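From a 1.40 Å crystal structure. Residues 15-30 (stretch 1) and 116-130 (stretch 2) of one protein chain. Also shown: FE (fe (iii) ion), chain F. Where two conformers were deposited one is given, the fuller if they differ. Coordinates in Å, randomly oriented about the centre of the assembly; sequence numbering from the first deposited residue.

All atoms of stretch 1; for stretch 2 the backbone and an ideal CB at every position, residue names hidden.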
# COMPACT_ATOMS: atom_id res chain seq x y z
N ASN B 15 0.05 2.14 -15.55
CA ASN B 15 -0.33 2.54 -14.20
C ASN B 15 -0.03 4.02 -13.98
O ASN B 15 0.37 4.44 -12.89
CB ASN B 15 0.38 1.66 -13.14
CG ASN B 15 1.89 1.71 -13.24
OD1 ASN B 15 2.46 2.26 -14.19
ND2 ASN B 15 2.56 1.12 -12.25
N PHE B 16 -0.24 4.82 -15.02
CA PHE B 16 0.01 6.25 -14.94
C PHE B 16 -1.25 7.10 -14.86
O PHE B 16 -1.18 8.32 -14.95
CB PHE B 16 0.85 6.70 -16.13
CG PHE B 16 2.32 6.45 -15.96
CD1 PHE B 16 2.82 5.15 -15.91
CD2 PHE B 16 3.21 7.52 -15.84
CE1 PHE B 16 4.18 4.92 -15.73
CE2 PHE B 16 4.57 7.30 -15.66
CZ PHE B 16 5.06 5.99 -15.61
N ASN B 17 -2.40 6.46 -14.68
CA ASN B 17 -3.63 7.22 -14.59
C ASN B 17 -3.76 7.97 -13.27
O ASN B 17 -3.23 7.54 -12.24
CB ASN B 17 -4.83 6.30 -14.79
CG ASN B 17 -4.89 5.74 -16.19
OD1 ASN B 17 -4.91 6.48 -17.17
ND2 ASN B 17 -4.92 4.42 -16.30
N MET B 18 -4.44 9.11 -13.33
CA MET B 18 -4.67 9.93 -12.15
C MET B 18 -6.07 9.61 -11.63
O MET B 18 -7.00 9.48 -12.42
CB MET B 18 -4.59 11.42 -12.51
CG MET B 18 -5.03 12.37 -11.41
SD MET B 18 -5.40 14.04 -12.02
CE MET B 18 -7.11 13.84 -12.51
N VAL B 19 -6.21 9.48 -10.32
CA VAL B 19 -7.52 9.20 -9.74
C VAL B 19 -8.46 10.32 -10.19
O VAL B 19 -8.11 11.50 -10.14
CB VAL B 19 -7.45 9.14 -8.20
CG1 VAL B 19 -6.56 8.00 -7.77
CG2 VAL B 19 -6.93 10.46 -7.64
N ALA B 20 -9.65 9.94 -10.64
CA ALA B 20 -10.63 10.92 -11.13
C ALA B 20 -10.90 12.03 -10.13
O ALA B 20 -10.93 13.21 -10.49
CB ALA B 20 -11.93 10.21 -11.48
N ASP B 21 -11.09 11.67 -8.86
CA ASP B 21 -11.35 12.66 -7.82
C ASP B 21 -10.01 13.09 -7.22
O ASP B 21 -9.70 12.78 -6.07
CB ASP B 21 -12.25 12.07 -6.74
CG ASP B 21 -12.79 13.12 -5.79
OD1 ASP B 21 -11.98 13.82 -5.15
OD2 ASP B 21 -14.03 13.24 -5.68
N SER B 22 -9.23 13.81 -8.01
CA SER B 22 -7.92 14.30 -7.59
C SER B 22 -7.96 15.43 -6.58
O SER B 22 -8.80 16.33 -6.66
CB SER B 22 -7.11 14.73 -8.81
OG SER B 22 -5.90 15.34 -8.42
N LYS B 23 -7.02 15.40 -5.63
CA LYS B 23 -6.92 16.42 -4.60
C LYS B 23 -5.69 17.27 -4.88
O LYS B 23 -5.12 17.88 -3.97
CB LYS B 23 -6.78 15.75 -3.23
CG LYS B 23 -7.85 14.71 -2.92
CD LYS B 23 -7.53 13.95 -1.64
CE LYS B 23 -8.58 12.88 -1.35
NZ LYS B 23 -8.25 12.12 -0.12
N THR B 24 -5.28 17.32 -6.14
CA THR B 24 -4.10 18.08 -6.53
C THR B 24 -4.37 19.32 -7.36
O THR B 24 -5.05 19.27 -8.39
CB THR B 24 -3.12 17.18 -7.32
OG1 THR B 24 -2.79 16.02 -6.54
CG2 THR B 24 -1.84 17.94 -7.63
N ALA B 25 -3.83 20.45 -6.91
CA ALA B 25 -3.97 21.70 -7.63
C ALA B 25 -2.93 21.65 -8.74
O ALA B 25 -1.74 21.43 -8.48
CB ALA B 25 -3.69 22.87 -6.72
N VAL B 26 -3.37 21.85 -9.98
CA VAL B 26 -2.46 21.81 -11.11
C VAL B 26 -2.30 23.17 -11.78
O VAL B 26 -3.27 23.77 -12.23
CB VAL B 26 -2.95 20.80 -12.18
CG1 VAL B 26 -2.00 20.79 -13.36
CG2 VAL B 26 -3.05 19.41 -11.57
N GLY B 27 -1.06 23.64 -11.82
CA GLY B 27 -0.77 24.92 -12.45
C GLY B 27 0.16 24.66 -13.61
O GLY B 27 0.10 23.59 -14.23
N SER B 28 1.00 25.62 -13.94
CA SER B 28 1.95 25.44 -15.03
C SER B 28 2.95 24.39 -14.57
O SER B 28 3.06 24.11 -13.38
CB SER B 28 2.69 26.75 -15.32
OG SER B 28 3.51 27.11 -14.22
N THR B 29 3.67 23.79 -15.51
CA THR B 29 4.65 22.78 -15.13
C THR B 29 5.68 23.36 -14.17
O THR B 29 6.13 22.68 -13.25
CB THR B 29 5.34 22.19 -16.37
OG1 THR B 29 4.39 21.41 -17.11
CG2 THR B 29 6.51 21.31 -15.96
N LEU B 30 6.05 24.63 -14.37
CA LEU B 30 7.01 25.27 -13.48
C LEU B 30 6.44 25.29 -12.07
O LEU B 30 7.14 24.97 -11.11
CB LEU B 30 7.30 26.70 -13.94
CG LEU B 30 8.23 27.48 -13.00
CD1 LEU B 30 9.57 26.75 -12.90
CD2 LEU B 30 8.43 28.90 -13.51
N UNK B 116 0.96 6.60 -1.91
CA UNK B 116 -0.13 6.29 -2.82
C UNK B 116 -0.69 7.57 -3.43
O UNK B 116 -0.97 7.63 -4.63
CB UNK B 116 -1.23 5.51 -2.10
N UNK B 117 -0.83 8.62 -2.62
CA UNK B 117 -1.33 9.89 -3.13
C UNK B 117 -0.38 10.41 -4.20
O UNK B 117 -0.81 10.87 -5.26
CB UNK B 117 -1.49 10.91 -2.00
N UNK B 118 0.92 10.33 -3.94
CA UNK B 118 1.89 10.83 -4.91
C UNK B 118 1.94 10.03 -6.20
O UNK B 118 2.03 10.60 -7.29
CB UNK B 118 3.28 10.85 -4.28
N UNK B 119 1.86 8.71 -6.10
CA UNK B 119 1.94 7.86 -7.28
C UNK B 119 0.67 7.77 -8.11
O UNK B 119 0.74 7.56 -9.32
CB UNK B 119 2.34 6.45 -6.85
N UNK B 120 -0.49 7.96 -7.49
CA UNK B 120 -1.76 7.83 -8.20
C UNK B 120 -2.54 9.11 -8.39
O UNK B 120 -3.55 9.13 -9.10
CB UNK B 120 -2.65 6.83 -7.46
N UNK B 121 -2.09 10.19 -7.75
CA UNK B 121 -2.79 11.45 -7.84
C UNK B 121 -1.88 12.59 -8.26
O UNK B 121 -1.95 13.06 -9.39
CB UNK B 121 -3.45 11.78 -6.50
N UNK B 122 -1.00 13.01 -7.36
CA UNK B 122 -0.12 14.14 -7.65
C UNK B 122 0.78 14.01 -8.86
O UNK B 122 0.69 14.81 -9.79
CB UNK B 122 0.76 14.40 -6.43
N UNK B 123 1.67 13.02 -8.87
CA UNK B 123 2.56 12.91 -10.01
C UNK B 123 1.81 12.63 -11.31
O UNK B 123 2.15 13.22 -12.34
CB UNK B 123 3.59 11.81 -9.76
N UNK B 124 0.79 11.75 -11.30
CA UNK B 124 0.10 11.54 -12.58
C UNK B 124 -0.52 12.85 -13.09
O UNK B 124 -0.52 13.11 -14.29
CB UNK B 124 -0.98 10.47 -12.43
N UNK B 125 -1.01 13.69 -12.17
CA UNK B 125 -1.61 14.97 -12.55
C UNK B 125 -0.55 15.88 -13.17
O UNK B 125 -0.80 16.54 -14.18
CB UNK B 125 -2.25 15.65 -11.34
N UNK B 126 0.62 15.92 -12.54
CA UNK B 126 1.71 16.76 -13.02
C UNK B 126 2.28 16.22 -14.33
O UNK B 126 2.68 16.99 -15.20
CB UNK B 126 2.81 16.86 -11.96
N UNK B 127 2.34 14.90 -14.46
CA UNK B 127 2.85 14.29 -15.68
C UNK B 127 1.93 14.67 -16.84
O UNK B 127 2.39 15.06 -17.91
CB UNK B 127 2.95 12.77 -15.53
N UNK B 128 0.63 14.54 -16.62
CA UNK B 128 -0.34 14.86 -17.66
C UNK B 128 -0.20 16.31 -18.11
O UNK B 128 -0.21 16.60 -19.30
CB UNK B 128 -1.76 14.60 -17.16
N UNK B 129 -0.08 17.23 -17.15
CA UNK B 129 0.06 18.64 -17.47
C UNK B 129 1.34 18.88 -18.27
O UNK B 129 1.34 19.64 -19.23
CB UNK B 129 0.06 19.48 -16.19
N UNK B 130 2.43 18.23 -17.87
CA UNK B 130 3.70 18.37 -18.57
C UNK B 130 3.56 17.86 -20.00
O UNK B 130 4.12 18.43 -20.93
CB UNK B 130 4.81 17.62 -17.84
FE FE F . 7.69 11.59 -2.76

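Position 116 opens the helical segment, and its CA-to-CB bond finds nothing of stretch 1 within reach; many residues would do. It is I116.

At 117 the CB points sideways, with no atom of stretch 1 close to it. A short side chain would stay out of contact, whereas a long one could reach the loop at K23 and T24, and a polar tip could meet T24 OG1. The residue is Y117: its OH donates a hydrogen bond to T24 OG1 (2.7 Å).

Position 118 points away from stretch 1, and the iron lies on that side. A metal-binding side chain such as Glu, Asp or His is the natural expectation. E118 binds through OE1, 2.1 Å from FE.

Position 119 points sideways, without a partner in stretch 1, so the choice is loose; it is T119.

At 120 the helix widens into a pi-type turn. The ideal CB lies 4.1 Å from V19 CG1, so a small residue fits comfortably. The backbone O is free for stretch 1, and V19 N donates to it whatever the side chain. The deposited S120 accepts that bond at O (2.9 Å from V19 N) and turns its OG back to I116 O (2.7 Å).

Position 121 has an unusual phi/psi of -128/-72 within the wider turn. Around its CB stretch 1 gathers donors: S22 OG, T24 OG1 and the amide of K23. A short acceptor is called for, Asp above all, with Asn a weaker candidate because only one of its terminal atoms accepts. D121 uses both oxygens: OD1 receives S22 OG and T24 OG1, each at 2.6 Å, while OD2 receives K23 N at 3.0 Å. One carboxylate thus pins three successive loop residues.

The CB at 122 lies 3.9 Å from T24 OG1 but points sideways, so a flexible apolar chain can turn aside. M122 does so, its end leading away. Position 123 points away and is open to many types; it is Y123.

The N of 124 has no bond to the preceding turn, a place where proline costs no helical hydrogen bond. Its CB faces F16 O and M18 CB, favouring something compact. P124 packs its CB 3.8 Å from M18 CB.

At 125 the CB points toward M18 SD, 3.6 Å away, and V26 CG2, 3.9 Å away. Only a small side chain looks comfortable, and A125 fills the gap between them.

Position 126 points sideways; a large apolar group could reach T24 and V26. F126 places CE2 3.5 Å from T24 CG2.

At 127 an apolar branch could meet the F16 ring; Leu, Ile or Met would serve. I127 CD1 touches F16 CD2 at 3.9 Å.

Position 128 points toward stretch 1 but has none of its atoms near the CB, so many types would do, including a long polar chain that turns aside; R128 leads its end away. At 129, V26 CG1 sits 3.7 Å from the ideal CB, inviting a long aliphatic chain. K129 supplies it, with CE 3.2 Å from G27 O.

At 130 the CB points sideways and T29 OG1 is 3.9 Å from the ideal CB, so a small residue such as Ala, Ser or Gly fits easily. It is A130.

Stretch 2, residues 116-130: IYETSDMYPAFIRKA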
# COMPACT_ATOMS: atom_id res chain seq x y z
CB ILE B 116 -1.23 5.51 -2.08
CG1 ILE B 116 -0.73 4.10 -1.76
CG2 ILE B 116 -2.50 5.44 -2.91
CD1 ILE B 116 -1.63 3.32 -0.82
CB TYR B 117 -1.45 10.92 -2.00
CG TYR B 117 -1.51 12.34 -2.50
CD1 TYR B 117 -0.39 13.17 -2.43
CD2 TYR B 117 -2.66 12.83 -3.13
CE1 TYR B 117 -0.41 14.45 -2.98
CE2 TYR B 117 -2.68 14.11 -3.68
CZ TYR B 117 -1.56 14.91 -3.60
OH TYR B 117 -1.56 16.17 -4.17
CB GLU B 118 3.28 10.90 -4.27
CG GLU B 118 3.34 11.83 -3.06
CD GLU B 118 4.73 11.99 -2.48
OE1 GLU B 118 5.71 12.00 -3.26
OE2 GLU B 118 4.85 12.10 -1.25
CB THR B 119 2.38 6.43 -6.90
OG1 THR B 119 2.98 5.80 -8.03
CG2 THR B 119 1.19 5.58 -6.47
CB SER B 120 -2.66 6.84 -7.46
OG SER B 120 -3.11 7.39 -6.23
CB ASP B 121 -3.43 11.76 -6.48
CG ASP B 121 -4.36 12.96 -6.52
OD1 ASP B 121 -4.08 13.90 -7.30
OD2 ASP B 121 -5.34 12.97 -5.75
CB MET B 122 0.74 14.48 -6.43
CG MET B 122 1.49 15.79 -6.61
SD MET B 122 2.67 16.11 -5.32
CE MET B 122 4.04 15.11 -5.88
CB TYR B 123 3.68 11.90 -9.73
CG TYR B 123 4.78 12.51 -8.88
CD1 TYR B 123 5.18 11.92 -7.67
CD2 TYR B 123 5.42 13.69 -9.27
CE1 TYR B 123 6.18 12.50 -6.89
CE2 TYR B 123 6.42 14.27 -8.49
CZ TYR B 123 6.79 13.67 -7.30
OH TYR B 123 7.79 14.24 -6.54
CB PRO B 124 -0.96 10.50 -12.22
CG PRO B 124 -0.25 9.66 -11.21
CD PRO B 124 0.43 10.70 -10.33
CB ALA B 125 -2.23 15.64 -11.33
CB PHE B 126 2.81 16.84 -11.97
CG PHE B 126 2.43 17.63 -10.74
CD1 PHE B 126 3.28 17.66 -9.65
CD2 PHE B 126 1.23 18.35 -10.69
CE1 PHE B 126 2.96 18.40 -8.51
CE2 PHE B 126 0.90 19.09 -9.56
CZ PHE B 126 1.77 19.12 -8.47
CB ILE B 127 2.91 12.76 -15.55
CG1 ILE B 127 3.99 12.37 -14.54
CG2 ILE B 127 3.18 12.12 -16.92
CD1 ILE B 127 3.97 10.91 -14.16
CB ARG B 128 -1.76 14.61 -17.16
CG ARG B 128 -2.83 14.92 -18.19
CD ARG B 128 -2.71 14.01 -19.41
NE ARG B 128 -3.52 14.50 -20.52
CZ ARG B 128 -3.72 13.83 -21.66
NH1 ARG B 128 -3.16 12.64 -21.84
NH2 ARG B 128 -4.48 14.36 -22.61
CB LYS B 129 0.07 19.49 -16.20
CG LYS B 129 0.21 20.99 -16.45
CD LYS B 129 -1.01 21.58 -17.14
CE LYS B 129 -0.91 23.09 -17.27
NZ LYS B 129 -2.15 23.69 -17.84
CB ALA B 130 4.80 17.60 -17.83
O HOH W 1 -0.13 10.66 -15.78
O HOH W 2 3.40 19.69 -14.88
O HOH W 3 7.14 10.21 -1.49
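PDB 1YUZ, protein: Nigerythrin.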